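Local coordinates for protein SusD homolog (Bacteroides thetaiotaomicron VPI-5482, PDB 3IV0) that probably binds glycans at the bacterial outer membrane as a SusD-family lipoprotein, although its actual ligand is not established, at residues N103-L106 / A107-K111; D305-M308 / T309-P312; D316-R319 / K320-F324. All coordinates share one frame; numbering follows the deposited sequence.

All three contacts are local, each made by one short run of chain at the beginning or end of a helix. Contact 1 sits at the end of helix 93-108, on the opposite side of the chain's centre from the other two; its centre lies about 50 Å from that of contact 2 and about 48 Å from that of contact 3. Contacts 2 and 3 are neighbours, with centres about 12 Å apart, on the successive helices 304-310 and 318-323. They touch directly: Phe311 CE2 comes within 3.6 Å of Phe324 CE1, and Phe311 CB lies 3.7 Å from Lys320 CG. Both also border helix 408-422.

Contact 1. Residues N103-L106 / A107-K111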
# COMPACT_ATOMS: atom_id res chain seq x y z
N ASN A 103 10.32 17.84 5.91
CA ASN A 103 11.06 18.49 6.99
C ASN A 103 11.26 19.98 6.71
O ASN A 103 11.10 20.82 7.61
CB ASN A 103 12.40 17.80 7.22
CG ASN A 103 12.27 16.38 7.79
OD1 ASN A 103 11.24 16.02 8.35
ND2 ASN A 103 13.32 15.60 7.69
N ILE A 104 11.61 20.31 5.47
CA ILE A 104 11.79 21.70 5.07
C ILE A 104 10.50 22.47 5.20
O ILE A 104 10.47 23.55 5.78
CB ILE A 104 12.37 21.80 3.66
CG1 ILE A 104 13.83 21.32 3.65
CG2 ILE A 104 12.24 23.25 3.12
CD1 ILE A 104 14.39 21.00 2.32
N LEU A 105 9.42 21.97 4.63
CA LEU A 105 8.15 22.69 4.73
C LEU A 105 7.80 22.95 6.20
O LEU A 105 7.37 24.05 6.58
CB LEU A 105 7.02 21.91 4.02
CG LEU A 105 5.64 22.58 4.03
CD1 LEU A 105 4.77 22.19 2.84
CD2 LEU A 105 4.86 22.26 5.29
N LEU A 106 7.96 21.95 7.04
CA LEU A 106 7.56 22.11 8.43
C LEU A 106 8.44 23.18 9.12
O LEU A 106 7.96 23.91 9.99
CB LEU A 106 7.60 20.77 9.18
CG LEU A 106 6.51 19.80 8.70
CD1 LEU A 106 6.85 18.38 9.16
CD2 LEU A 106 5.14 20.26 9.21
N ALA A 107 9.71 23.26 8.74
CA ALA A 107 10.65 24.23 9.32
C ALA A 107 10.46 25.63 8.79
O ALA A 107 10.86 26.62 9.48
CB ALA A 107 12.07 23.76 9.04
N GLU A 108 9.93 25.79 7.57
CA GLU A 108 9.95 27.10 6.90
C GLU A 108 8.59 27.73 6.68
O GLU A 108 8.51 28.94 6.48
CB GLU A 108 10.65 26.98 5.55
CG GLU A 108 12.07 26.47 5.55
CD GLU A 108 13.04 27.35 6.31
OE1 GLU A 108 12.73 28.55 6.49
OE2 GLU A 108 14.07 26.85 6.77
N ILE A 109 7.51 26.96 6.66
CA ILE A 109 6.21 27.49 6.23
C ILE A 109 5.66 28.63 7.14
O ILE A 109 4.90 29.47 6.66
CB ILE A 109 5.13 26.35 6.06
CG1 ILE A 109 3.96 26.88 5.21
CG2 ILE A 109 4.66 25.78 7.42
CD1 ILE A 109 3.06 25.73 4.70
N ASP A 110 6.04 28.65 8.41
CA ASP A 110 5.61 29.74 9.32
C ASP A 110 6.16 31.09 8.87
O ASP A 110 5.62 32.13 9.27
CB ASP A 110 6.05 29.47 10.76
CG ASP A 110 5.24 28.41 11.45
OD1 ASP A 110 4.11 28.18 11.02
OD2 ASP A 110 5.74 27.80 12.44
N LYS A 111 7.19 31.08 8.04
CA LYS A 111 7.75 32.32 7.49
C LYS A 111 6.94 32.96 6.38
O LYS A 111 7.14 34.14 6.07
CB LYS A 111 9.18 32.08 7.03
CG LYS A 111 10.09 31.69 8.17
CD LYS A 111 11.49 31.41 7.67
CE LYS A 111 12.41 30.91 8.79
NZ LYS A 111 13.71 30.44 8.25
O HOH W 1 7.36 26.66 10.15
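Leu105 O is the acceptor on which the chain turns here, taking two backbone donors. Ile109 N reaches it at 2.9 Å in the ordinary i to i+4 bond, while Glu108 N, at 3.2 Å, stands above the carbonyl plane, 73° out of it. Both come from the same face of that plane. Ala107 N still bonds to Asn103 O at 3.0 Å, but the Glu108 N bond to Ile104 O is weak. The doubled acceptor accompanies the change from helix 93-108 to a 3-10 segment at 109-111, where Lys111 N bonds to Glu108 O. A water bridges Leu106 O and Asp110 N, filling in for a direct i to i+4 bond: it donates to Leu106 O at 2.8 Å and accepts from Asp110 N.

Apolar packing runs along the buried side. Leu105 and Ile109 run alongside each other in the same direction, with Leu105 CD2 4.0 Å from Ile109 CD1. Leu105 CG and Ile109 CG1 both lie anti to their own backbone N, Ile109 CG1 at chi1 -162°, and this sends the two ends out together. Helix 19-39 receives them, through Phe25, Leu26 and Ala22. On another side Ile104 CG2 meets the aliphatic Glu108 CG at 4.0 Å, the two side chains crossing at a slant, and Trp14 touches both.

The charged group belongs to the last turn. Glu108 bends at chi2 (-62°), and its OE1 accepts from Lys111 NZ at 2.8 Å through the syn lone pair, a salt bridge. Asp110 is bridged to Lys124 of helix 117-142, whose Arg120 also donates to Ile109 O. Chemically, the helix gives up its regular bonding gradually: a shared carbonyl and a water stand in for it, with an ion pair beside the last turn, while its leucine-isoleucine side stays packed against the neighbouring helix.

Contact 2. Residues D305-M308 / T309-P312; sequences DYLM and TLFP
Leu310 N donates to Tyr306 O at 2.8 Å. Phe311 N makes an equally short bond, 2.8 Å to Leu307 O, and Thr309 N a longer one, 3.1 Å to Asp305 O. Around the last of these a water donates to Asp305 O and also hydrogen-bonds Thr309 OG1, spanning one turn on the exposed side.

These bonds close helix 304-310. Phe311 is the first residue to leave helical angles, yet its N-H still completes the final turn. Beyond it Pro312, which has no N-H to give, turns its CA toward Met308 O at 3.4 Å; both residues were modelled in two conformers, so this CA-H...O contact is doubtful.

Leu310 CD2 is where the apolar side chains converge. Tyr306 CE2 comes to 3.8 Å, the methyl meeting the ring obliquely, and Leu307 CD2 to 4.1 Å. With Tyr306 CG anti to the backbone N (chi1 180°), the ring reaches along the helix to this methyl. Trp417 and Cys420 of helix 408-422 pack on Leu310, and Arg421 donates to its carbonyl oxygen; Pro54 touches Tyr306, and Ile328 lies against Leu307.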
# COMPACT_ATOMS: atom_id res chain seq x y z
N ASP A 305 -4.51 -23.29 -8.44
CA ASP A 305 -4.74 -23.91 -7.15
C ASP A 305 -4.89 -22.83 -6.08
O ASP A 305 -5.78 -22.92 -5.24
CB ASP A 305 -3.62 -24.86 -6.78
CG ASP A 305 -3.53 -26.07 -7.70
OD1 ASP A 305 -4.57 -26.72 -7.97
OD2 ASP A 305 -2.41 -26.37 -8.17
N TYR A 306 -4.02 -21.82 -6.10
CA TYR A 306 -4.16 -20.72 -5.17
C TYR A 306 -5.53 -20.05 -5.28
O TYR A 306 -6.19 -19.80 -4.28
CB TYR A 306 -3.08 -19.68 -5.40
CG TYR A 306 -3.19 -18.51 -4.45
CD1 TYR A 306 -3.06 -18.71 -3.08
CD2 TYR A 306 -3.43 -17.24 -4.91
CE1 TYR A 306 -3.15 -17.67 -2.18
CE2 TYR A 306 -3.50 -16.15 -4.00
CZ TYR A 306 -3.37 -16.41 -2.64
OH TYR A 306 -3.44 -15.37 -1.73
N LEU A 307 -5.98 -19.77 -6.50
CA LEU A 307 -7.23 -19.06 -6.69
C LEU A 307 -8.43 -19.96 -6.35
O LEU A 307 -9.46 -19.46 -5.92
CB LEU A 307 -7.28 -18.43 -8.09
CG LEU A 307 -6.21 -17.36 -8.37
CD1 LEU A 307 -6.36 -16.85 -9.80
CD2 LEU A 307 -6.24 -16.19 -7.35
N MSE A 308 -8.30 -21.27 -6.53
CA MSE A 308 -9.35 -22.18 -6.07
C MSE A 308 -9.43 -22.17 -4.54
O MSE A 308 -10.50 -22.42 -3.98
CB MSE A 308 -9.10 -23.60 -6.58
CG MSE A 308 -9.57 -23.82 -8.02
SE MSE A 308 -9.37 -25.68 -8.59
CE MSE A 308 -7.53 -25.70 -8.86
N THR A 309 -8.31 -21.93 -3.85
CA THR A 309 -8.33 -21.78 -2.38
C THR A 309 -8.91 -20.44 -1.96
O THR A 309 -9.76 -20.34 -1.07
CB THR A 309 -6.91 -21.85 -1.83
OG1 THR A 309 -6.41 -23.18 -2.02
CG2 THR A 309 -6.86 -21.45 -0.32
N LEU A 310 -8.45 -19.40 -2.64
CA LEU A 310 -8.85 -18.06 -2.33
C LEU A 310 -10.31 -17.75 -2.64
O LEU A 310 -11.01 -17.11 -1.85
CB LEU A 310 -7.91 -17.11 -3.09
CG LEU A 310 -7.99 -15.64 -2.72
CD1 LEU A 310 -7.68 -15.49 -1.24
CD2 LEU A 310 -7.01 -14.81 -3.59
N PHE A 311 -10.77 -18.20 -3.80
CA PHE A 311 -12.14 -17.96 -4.26
C PHE A 311 -12.80 -19.33 -4.52
O PHE A 311 -12.85 -19.79 -5.66
CB PHE A 311 -12.14 -17.12 -5.54
CG PHE A 311 -11.77 -15.68 -5.33
CD1 PHE A 311 -12.68 -14.80 -4.80
CD2 PHE A 311 -10.49 -15.24 -5.62
CE1 PHE A 311 -12.32 -13.47 -4.60
CE2 PHE A 311 -10.13 -13.89 -5.38
CZ PHE A 311 -11.05 -13.04 -4.89
N PRO A 312 -13.25 -20.01 -3.46
CA PRO A 312 -13.70 -21.40 -3.64
C PRO A 312 -14.84 -21.54 -4.64
O PRO A 312 -15.80 -20.78 -4.61
CB PRO A 312 -14.12 -21.82 -2.22
CG PRO A 312 -13.38 -20.89 -1.30
CD PRO A 312 -13.34 -19.60 -2.04
O HOH W 2 -6.74 -25.44 -4.27

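Contact 3. Residues D316-R319 / K320-F324; sequences DDAR and KELWF
Asp317 OD1 is gripped by two nitrogens of Arg319, whose methylenes go on to lie over the ring of Trp323. The backbone Arg319 N donates to OD1 at 3.0 Å from the anti side, and Arg319 NE reaches it at 2.9 Å through the syn lone pair, close to straight at 160°. Arg319 NH2 completes a side-on salt bridge to Asp317 OD2 at 2.8 Å, arriving from above the carboxylate plane. The carboxylate lies at the edge of the guanidinium, and the two bonds hold it against rotation. The remaining nitrogen, NH1, bridges Glu422 and Glu418 of helix 408-422, so the arginine ties the start of this helix to that one.

Asp317 is the N-cap of helix 318-323, its OD1 taking the Arg319 N-H that has no earlier turn to bond to. Behind the cap, Lys320 N bonds to Asp317 O, Leu322 N to Ala318 O and Trp323 N to Arg319 O. A water accepts from Asp317 N and donates to Glu321 OE1 at 2.9 Å, the glutamate having folded back at chi2 to meet it. Lys320 NZ also reaches back, donating to Glu315 O.

Further along, the arginine's methylenes lie flat over one face of the Trp323 indole. Arg319 CG stands 3.6 Å from the centroid of the six-membered ring in a CH-pi contact, only 8° off the normal, and CD comes to 3.4 Å from Trp323 CZ3. The side chains run alongside each other until the bend at chi3 turns the guanidinium toward Asp317, its plane 61° from that of the indole. Trp323 NE1 is held by Ser253, and Lys343 makes a cation-pi contact with the ring. At the helix end, Phe324 presents its edge to Arg319 O, CD1 at 3.5 Å.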
# COMPACT_ATOMS: atom_id res chain seq x y z
N ASP A 316 -20.58 -18.62 -3.36
CA ASP A 316 -20.89 -17.38 -4.08
C ASP A 316 -19.88 -16.29 -3.77
O ASP A 316 -19.51 -16.15 -2.61
CB ASP A 316 -22.26 -16.84 -3.69
CG ASP A 316 -23.41 -17.65 -4.26
OD1 ASP A 316 -23.20 -18.50 -5.17
OD2 ASP A 316 -24.53 -17.42 -3.77
N ASP A 317 -19.49 -15.52 -4.78
CA ASP A 317 -18.60 -14.36 -4.56
C ASP A 317 -18.50 -13.64 -5.89
O ASP A 317 -17.87 -14.14 -6.82
CB ASP A 317 -17.23 -14.81 -4.12
CG ASP A 317 -16.32 -13.67 -3.69
OD1 ASP A 317 -16.51 -12.53 -4.20
OD2 ASP A 317 -15.42 -13.90 -2.86
N ALA A 318 -19.13 -12.48 -5.98
CA ALA A 318 -19.19 -11.74 -7.23
C ALA A 318 -17.80 -11.30 -7.74
O ALA A 318 -17.64 -10.99 -8.93
CB ALA A 318 -20.09 -10.58 -7.10
N ARG A 319 -16.80 -11.25 -6.85
CA ARG A 319 -15.47 -10.92 -7.30
C ARG A 319 -14.96 -11.94 -8.30
O ARG A 319 -14.14 -11.63 -9.16
CB ARG A 319 -14.51 -10.79 -6.11
CG ARG A 319 -14.84 -9.58 -5.22
CD ARG A 319 -14.15 -9.59 -3.85
NE ARG A 319 -14.67 -10.66 -3.01
CZ ARG A 319 -14.61 -10.72 -1.69
NH1 ARG A 319 -14.08 -9.72 -0.98
NH2 ARG A 319 -15.07 -11.77 -1.04
N LYS A 320 -15.44 -13.18 -8.19
CA LYS A 320 -14.99 -14.20 -9.14
C LYS A 320 -15.30 -13.80 -10.58
O LYS A 320 -14.42 -13.83 -11.43
CB LYS A 320 -15.64 -15.56 -8.83
CG LYS A 320 -15.15 -16.19 -7.57
CD LYS A 320 -15.60 -17.66 -7.43
CE LYS A 320 -17.10 -17.81 -7.28
NZ LYS A 320 -17.52 -19.25 -7.03
N GLU A 321 -16.53 -13.41 -10.84
CA GLU A 321 -17.00 -13.06 -12.17
C GLU A 321 -16.52 -11.68 -12.61
O GLU A 321 -16.26 -11.42 -13.80
CB GLU A 321 -18.52 -13.09 -12.21
CG GLU A 321 -19.18 -14.43 -12.20
CD GLU A 321 -19.27 -15.09 -10.83
OE1 GLU A 321 -19.26 -14.40 -9.79
OE2 GLU A 321 -19.37 -16.34 -10.79
N LEU A 322 -16.41 -10.76 -11.66
CA LEU A 322 -16.16 -9.37 -12.05
C LEU A 322 -14.70 -9.02 -12.10
O LEU A 322 -14.34 -8.07 -12.80
CB LEU A 322 -16.89 -8.41 -11.12
CG LEU A 322 -18.40 -8.43 -11.20
CD1 LEU A 322 -19.04 -7.70 -10.05
CD2 LEU A 322 -18.89 -7.80 -12.53
N TRP A 323 -13.87 -9.73 -11.37
CA TRP A 323 -12.46 -9.37 -11.28
C TRP A 323 -11.56 -10.29 -12.05
O TRP A 323 -10.40 -9.96 -12.29
CB TRP A 323 -12.02 -9.29 -9.83
CG TRP A 323 -12.61 -8.17 -9.07
CD1 TRP A 323 -13.40 -7.19 -9.54
CD2 TRP A 323 -12.37 -7.87 -7.68
NE1 TRP A 323 -13.73 -6.31 -8.52
CE2 TRP A 323 -13.10 -6.71 -7.38
CE3 TRP A 323 -11.64 -8.49 -6.67
CZ2 TRP A 323 -13.08 -6.15 -6.11
CZ3 TRP A 323 -11.60 -7.91 -5.42
CH2 TRP A 323 -12.35 -6.77 -5.15
N PHE A 324 -12.07 -11.46 -12.46
CA PHE A 324 -11.26 -12.45 -13.15
C PHE A 324 -11.97 -12.86 -14.43
O PHE A 324 -13.19 -12.72 -14.56
CB PHE A 324 -11.00 -13.68 -12.28
CG PHE A 324 -10.28 -13.37 -11.01
CD1 PHE A 324 -11.00 -12.99 -9.89
CD2 PHE A 324 -8.91 -13.50 -10.93
CE1 PHE A 324 -10.34 -12.68 -8.73
CE2 PHE A 324 -8.24 -13.18 -9.73
CZ PHE A 324 -8.97 -12.79 -8.64
O HOH W 3 -20.58 -15.24 -7.39